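Local coordinates for protein acyl-CoA dehydrogenase (Thermus thermophilus, PDB 2Z1Q) that binds FAD and, as an acyl-CoA dehydrogenase family member, probably oxidises saturated acyl-CoA to the 2,3-dehydroacyl-CoA, at residues 201-206 against 247-252; 267-272 against 318-323. One frame throughout, in Å; residues are numbered along the deposited sequence.

Interaction 1: 201-206 against 247-252; sequences HFTAFL and GEIGKG
Phe202 and Thr203 on strand 201-208 hold the type II beta turn formed by Glu248 to Lys251. The strand belongs to the beta-sheet middle domain of the acyl-CoA dehydrogenase fold. The turn links strand 245-246 of that sheet to helix 252-288 of the C-terminal helical part.

The tight part lies at Phe202 and Gly252. Gly252 N donates to Phe202 O at 2.9 Å. A side chain at Gly252 would clash with that same oxygen. The Phe202 ring has CG anti to the backbone N (chi1 -164°), and its edge meets Gly252, with Phe202 CD1 3.5 Å from Gly252 C. The ring is buried and also packs on Phe194 and on Leu148, an FAD-binding residue.

Thr203 OG1 is gripped twice. Thr203 OG1 donates to His201 O at 2.8 Å. Gly250 N donates to Thr203 OG1 at 3.1 Å. Thr203 OG1 lies anti to the carbonyl carbon (chi1 -49°), which turns Thr203 CG2 to within 3.8 Å of Ile249 CA. An alanine here would probably leave Gly250 N without its side-chain acceptor and the turn less firmly tied to the strand.

The outer side is looser. His201 and Ile249 are exposed. Their closest approach is His201 CB to Ile249 CG2, 3.8 Å. Lys251 points away from the strand and forms a salt bridge with Glu248 within the turn.

Two waters complete the contact. One accepts from Phe202 N and donates to Gly250 O. The other accepts from Ala204 N and donates to Glu248 O, which also accepts the turn bond from Lys251 N at 2.9 Å.

Interaction 2: 267-272 against 318-323; sequences LGAGAV and SAVYRT
Val320 carries most of this contact, reaching from helix 300-331 toward Gly268, Ala269 and Val272 on helix 252-288. Its two methyls divide the work. Val320 CG1 is anti to the backbone N (chi1 172°) and lies 4.0 Å from Ala269 CB. Val320 CG2 is beside the backbone N and sits 3.9 Å from Gly268 O.

Val272 has nearly the same rotamer (chi1 166°). Val272 CG2 meets Val320 CG2 tip to tip at 4.0 Å. Gly268 has no side chain, and Val320 CG2 packs against its backbone.

Tyr321 swings its ring end nearer to 267-272, with Tyr321 OH 4.3 Å from Ala269 CB. The hydroxyl's polar partner is Glu98 of helix 90-99, and Phe28 meets the ring edge to face. On the same helix as Tyr321, Ala319 O accepts hydrogen bonds from both Thr323 N and Thr323 OG1, from opposite faces of its carbonyl plane.

No hydrogen bond joins the two segments. The axes of 267-272 and 318-323 come within 9.6 Å, at 146° between their directions, roughly antiparallel. This is apolar helix-helix packing within the C-terminal helical domain of the acyl-CoA dehydrogenase fold.

Interaction 2 is core and interaction 1 is partly surface. The centre of 267-272 against 318-323 lies about 7 Å from the centre of the chain, and that of 201-206 against 247-252 about 26 Å. The turn of interaction 1 leads into helix 252-288, which further along supplies one side of interaction 2. Their nearest atoms are still about 19 Å apart. Interaction 1 joins strand to loop with a backbone hydrogen bond, a threonine hydroxyl and bridging waters. Interaction 2 joins helix to helix through small apolar groups and buries less surface, 160 against 334 Å².

Interaction 1: 201-206 against 247-252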
loop_
_atom_site.group_PDB
_atom_site.type_symbol
_atom_site.label_atom_id
_atom_site.label_comp_id
_atom_site.label_asym_id
_atom_site.label_seq_id
_atom_site.Cartn_x
_atom_site.Cartn_y
_atom_site.Cartn_z
ATOM N N HIS B 201 1.339 -38.946 -10.491
ATOM C CA HIS B 201 0.024 -38.993 -9.867
ATOM C C HIS B 201 -0.063 -38.134 -8.620
ATOM O O HIS B 201 0.287 -38.569 -7.527
ATOM C CB HIS B 201 -0.333 -40.436 -9.529
ATOM C CG HIS B 201 -0.220 -41.360 -10.695
ATOM N ND1 HIS B 201 0.547 -42.506 -10.668
ATOM C CD2 HIS B 201 -0.735 -41.281 -11.947
ATOM C CE1 HIS B 201 0.503 -43.089 -11.851
ATOM N NE2 HIS B 201 -0.266 -42.367 -12.644
ATOM N N PHE B 202 -0.532 -36.905 -8.804
ATOM C CA PHE B 202 -0.683 -35.954 -7.714
ATOM C C PHE B 202 -1.590 -36.592 -6.662
ATOM O O PHE B 202 -2.768 -36.836 -6.915
ATOM C CB PHE B 202 -1.307 -34.659 -8.252
ATOM C CG PHE B 202 -1.160 -33.482 -7.329
ATOM C CD1 PHE B 202 -2.261 -32.958 -6.663
ATOM C CD2 PHE B 202 0.081 -32.880 -7.153
ATOM C CE1 PHE B 202 -2.128 -31.844 -5.838
ATOM C CE2 PHE B 202 0.223 -31.767 -6.330
ATOM C CZ PHE B 202 -0.885 -31.248 -5.672
ATOM N N THR B 203 -1.031 -36.839 -5.480
ATOM C CA THR B 203 -1.760 -37.478 -4.387
ATOM C C THR B 203 -1.495 -36.823 -3.021
ATOM O O THR B 203 -0.404 -36.308 -2.769
ATOM C CB THR B 203 -1.359 -38.979 -4.297
ATOM O OG1 THR B 203 -1.436 -39.570 -5.605
ATOM C CG2 THR B 203 -2.282 -39.737 -3.347
ATOM N N ALA B 204 -2.496 -36.853 -2.142
ATOM C CA ALA B 204 -2.356 -36.285 -0.806
ATOM C C ALA B 204 -2.075 -37.411 0.183
ATOM O O ALA B 204 -2.617 -38.504 0.046
ATOM C CB ALA B 204 -3.621 -35.549 -0.410
ATOM N N PHE B 205 -1.234 -37.135 1.179
ATOM C CA PHE B 205 -0.867 -38.117 2.203
ATOM C C PHE B 205 -0.942 -37.559 3.623
ATOM O O PHE B 205 -0.636 -36.393 3.862
ATOM C CB PHE B 205 0.564 -38.634 1.981
ATOM C CG PHE B 205 0.785 -39.293 0.651
ATOM C CD1 PHE B 205 0.949 -38.533 -0.506
ATOM C CD2 PHE B 205 0.845 -40.679 0.554
ATOM C CE1 PHE B 205 1.170 -39.143 -1.734
ATOM C CE2 PHE B 205 1.066 -41.299 -0.678
ATOM C CZ PHE B 205 1.228 -40.528 -1.820
ATOM N N LEU B 206 -1.334 -38.405 4.572
ATOM C CA LEU B 206 -1.412 -38.006 5.978
ATOM C C LEU B 206 -0.079 -38.416 6.608
ATOM O O LEU B 206 0.276 -39.590 6.584
ATOM C CB LEU B 206 -2.566 -38.725 6.675
ATOM C CG LEU B 206 -3.963 -38.489 6.087
ATOM C CD1 LEU B 206 -4.925 -39.567 6.585
ATOM C CD2 LEU B 206 -4.455 -37.094 6.460
ATOM N N GLY B 247 -7.739 -39.567 -0.026
ATOM C CA GLY B 247 -8.443 -39.484 -1.289
ATOM C C GLY B 247 -8.005 -40.572 -2.247
ATOM O O GLY B 247 -7.659 -41.677 -1.822
ATOM N N GLU B 248 -8.015 -40.263 -3.540
ATOM C CA GLU B 248 -7.621 -41.222 -4.567
ATOM C C GLU B 248 -6.300 -40.820 -5.226
ATOM O O GLU B 248 -6.049 -39.638 -5.464
ATOM C CB GLU B 248 -8.710 -41.328 -5.641
ATOM C CG GLU B 248 -10.101 -41.642 -5.101
ATOM C CD GLU B 248 -11.085 -42.018 -6.200
ATOM O OE1 GLU B 248 -11.354 -41.177 -7.086
ATOM O OE2 GLU B 248 -11.589 -43.162 -6.180
ATOM N N ILE B 249 -5.466 -41.810 -5.531
ATOM C CA ILE B 249 -4.172 -41.562 -6.159
ATOM C C ILE B 249 -4.332 -40.882 -7.520
ATOM O O ILE B 249 -5.039 -41.388 -8.396
ATOM C CB ILE B 249 -3.404 -42.878 -6.350
ATOM C CG1 ILE B 249 -3.329 -43.630 -5.019
ATOM C CG2 ILE B 249 -2.000 -42.596 -6.851
ATOM C CD1 ILE B 249 -2.741 -45.015 -5.138
ATOM N N GLY B 250 -3.675 -39.738 -7.694
ATOM C CA GLY B 250 -3.777 -39.016 -8.949
ATOM C C GLY B 250 -4.883 -37.976 -8.925
ATOM O O GLY B 250 -4.969 -37.125 -9.806
ATOM N N LYS B 251 -5.738 -38.037 -7.915
ATOM C CA LYS B 251 -6.825 -37.073 -7.813
ATOM C C LYS B 251 -6.632 -36.157 -6.608
ATOM O O LYS B 251 -7.587 -35.745 -5.963
ATOM C CB LYS B 251 -8.174 -37.802 -7.741
ATOM C CG LYS B 251 -8.501 -38.602 -9.005
ATOM C CD LYS B 251 -9.796 -39.394 -8.846
ATOM C CE LYS B 251 -9.999 -40.384 -9.992
ATOM N NZ LYS B 251 -11.188 -41.264 -9.768
ATOM N N GLY B 252 -5.378 -35.840 -6.312
ATOM C CA GLY B 252 -5.092 -34.958 -5.197
ATOM C C GLY B 252 -5.497 -33.532 -5.515
ATOM O O GLY B 252 -5.673 -32.714 -4.613
HETATM O O HOH W 1 -2.304 -36.398 -10.959
HETATM O O HOH W 2 -5.237 -37.876 -3.322
#

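Interaction 2: 267-272 against 318-323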
loop_
_atom_site.group_PDB
_atom_site.type_symbol
_atom_site.label_atom_id
_atom_site.label_comp_id
_atom_site.label_asym_id
_atom_site.label_seq_id
_atom_site.Cartn_x
_atom_site.Cartn_y
_atom_site.Cartn_z
ATOM N N LEU B 267 -11.223 -15.858 4.461
ATOM C CA LEU B 267 -10.203 -14.821 4.427
ATOM C C LEU B 267 -10.880 -13.469 4.155
ATOM O O LEU B 267 -10.525 -12.440 4.751
ATOM C CB LEU B 267 -9.181 -15.132 3.325
ATOM C CG LEU B 267 -8.068 -14.104 3.157
ATOM C CD1 LEU B 267 -7.294 -14.002 4.450
ATOM C CD2 LEU B 267 -7.154 -14.513 2.027
ATOM N N GLY B 268 -11.861 -13.479 3.254
ATOM C CA GLY B 268 -12.596 -12.265 2.956
ATOM C C GLY B 268 -13.240 -11.756 4.230
ATOM O O GLY B 268 -13.279 -10.547 4.457
ATOM N N ALA B 269 -13.745 -12.666 5.068
ATOM C CA ALA B 269 -14.366 -12.243 6.322
ATOM C C ALA B 269 -13.266 -11.755 7.262
ATOM O O ALA B 269 -13.445 -10.783 8.008
ATOM C CB ALA B 269 -15.150 -13.399 6.959
ATOM N N GLY B 270 -12.125 -12.440 7.225
ATOM C CA GLY B 270 -11.010 -12.038 8.061
ATOM C C GLY B 270 -10.597 -10.618 7.717
ATOM O O GLY B 270 -10.422 -9.788 8.599
ATOM N N ALA B 271 -10.449 -10.325 6.433
ATOM C CA ALA B 271 -10.058 -8.982 6.013
ATOM C C ALA B 271 -11.068 -7.936 6.491
ATOM O O ALA B 271 -10.685 -6.848 6.951
ATOM C CB ALA B 271 -9.916 -8.923 4.490
ATOM N N VAL B 272 -12.357 -8.252 6.393
ATOM C CA VAL B 272 -13.377 -7.320 6.839
ATOM C C VAL B 272 -13.140 -7.039 8.323
ATOM O O VAL B 272 -13.112 -5.881 8.741
ATOM C CB VAL B 272 -14.785 -7.898 6.575
ATOM C CG1 VAL B 272 -15.831 -7.115 7.337
ATOM C CG2 VAL B 272 -15.076 -7.852 5.057
ATOM N N SER B 318 -20.879 -6.568 3.224
ATOM C CA SER B 318 -22.154 -6.969 2.646
ATOM C C SER B 318 -21.967 -8.087 1.641
ATOM O O SER B 318 -22.729 -9.061 1.635
ATOM C CB SER B 318 -22.840 -5.770 1.975
ATOM O OG SER B 318 -23.144 -4.750 2.916
ATOM N N ALA B 319 -20.951 -7.963 0.793
ATOM C CA ALA B 319 -20.695 -8.986 -0.212
ATOM C C ALA B 319 -20.296 -10.329 0.421
ATOM O O ALA B 319 -20.726 -11.386 -0.043
ATOM C CB ALA B 319 -19.619 -8.514 -1.178
ATOM N N VAL B 320 -19.491 -10.290 1.481
ATOM C CA VAL B 320 -19.040 -11.516 2.145
ATOM C C VAL B 320 -20.164 -12.370 2.747
ATOM O O VAL B 320 -20.269 -13.565 2.462
ATOM C CB VAL B 320 -18.039 -11.213 3.285
ATOM C CG1 VAL B 320 -17.763 -12.486 4.071
ATOM C CG2 VAL B 320 -16.740 -10.673 2.721
ATOM N N TYR B 321 -20.986 -11.761 3.590
ATOM C CA TYR B 321 -22.055 -12.501 4.232
ATOM C C TYR B 321 -23.211 -12.815 3.313
ATOM O O TYR B 321 -23.993 -13.716 3.587
ATOM C CB TYR B 321 -22.511 -11.768 5.485
ATOM C CG TYR B 321 -21.505 -11.926 6.597
ATOM C CD1 TYR B 321 -21.330 -13.154 7.235
ATOM C CD2 TYR B 321 -20.674 -10.870 6.956
ATOM C CE1 TYR B 321 -20.346 -13.329 8.203
ATOM C CE2 TYR B 321 -19.685 -11.036 7.917
ATOM C CZ TYR B 321 -19.525 -12.259 8.535
ATOM O OH TYR B 321 -18.526 -12.393 9.466
ATOM N N ARG B 322 -23.311 -12.086 2.211
ATOM C CA ARG B 322 -24.367 -12.377 1.267
ATOM C C ARG B 322 -23.908 -13.671 0.590
ATOM O O ARG B 322 -24.707 -14.577 0.351
ATOM C CB ARG B 322 -24.506 -11.232 0.254
ATOM C CG ARG B 322 -25.414 -11.553 -0.924
ATOM C CD ARG B 322 -25.389 -10.458 -1.991
ATOM N NE ARG B 322 -25.835 -11.001 -3.274
ATOM C CZ ARG B 322 -25.814 -10.353 -4.436
ATOM N NH1 ARG B 322 -26.246 -10.966 -5.530
ATOM N NH2 ARG B 322 -25.361 -9.107 -4.516
ATOM N N THR B 323 -22.608 -13.751 0.307
ATOM C CA THR B 323 -22.031 -14.935 -0.328
ATOM C C THR B 323 -22.223 -16.174 0.546
ATOM O O THR B 323 -22.672 -17.207 0.066
ATOM C CB THR B 323 -20.508 -14.782 -0.581
ATOM O OG1 THR B 323 -20.267 -13.709 -1.501
ATOM C CG2 THR B 323 -19.937 -16.079 -1.149
#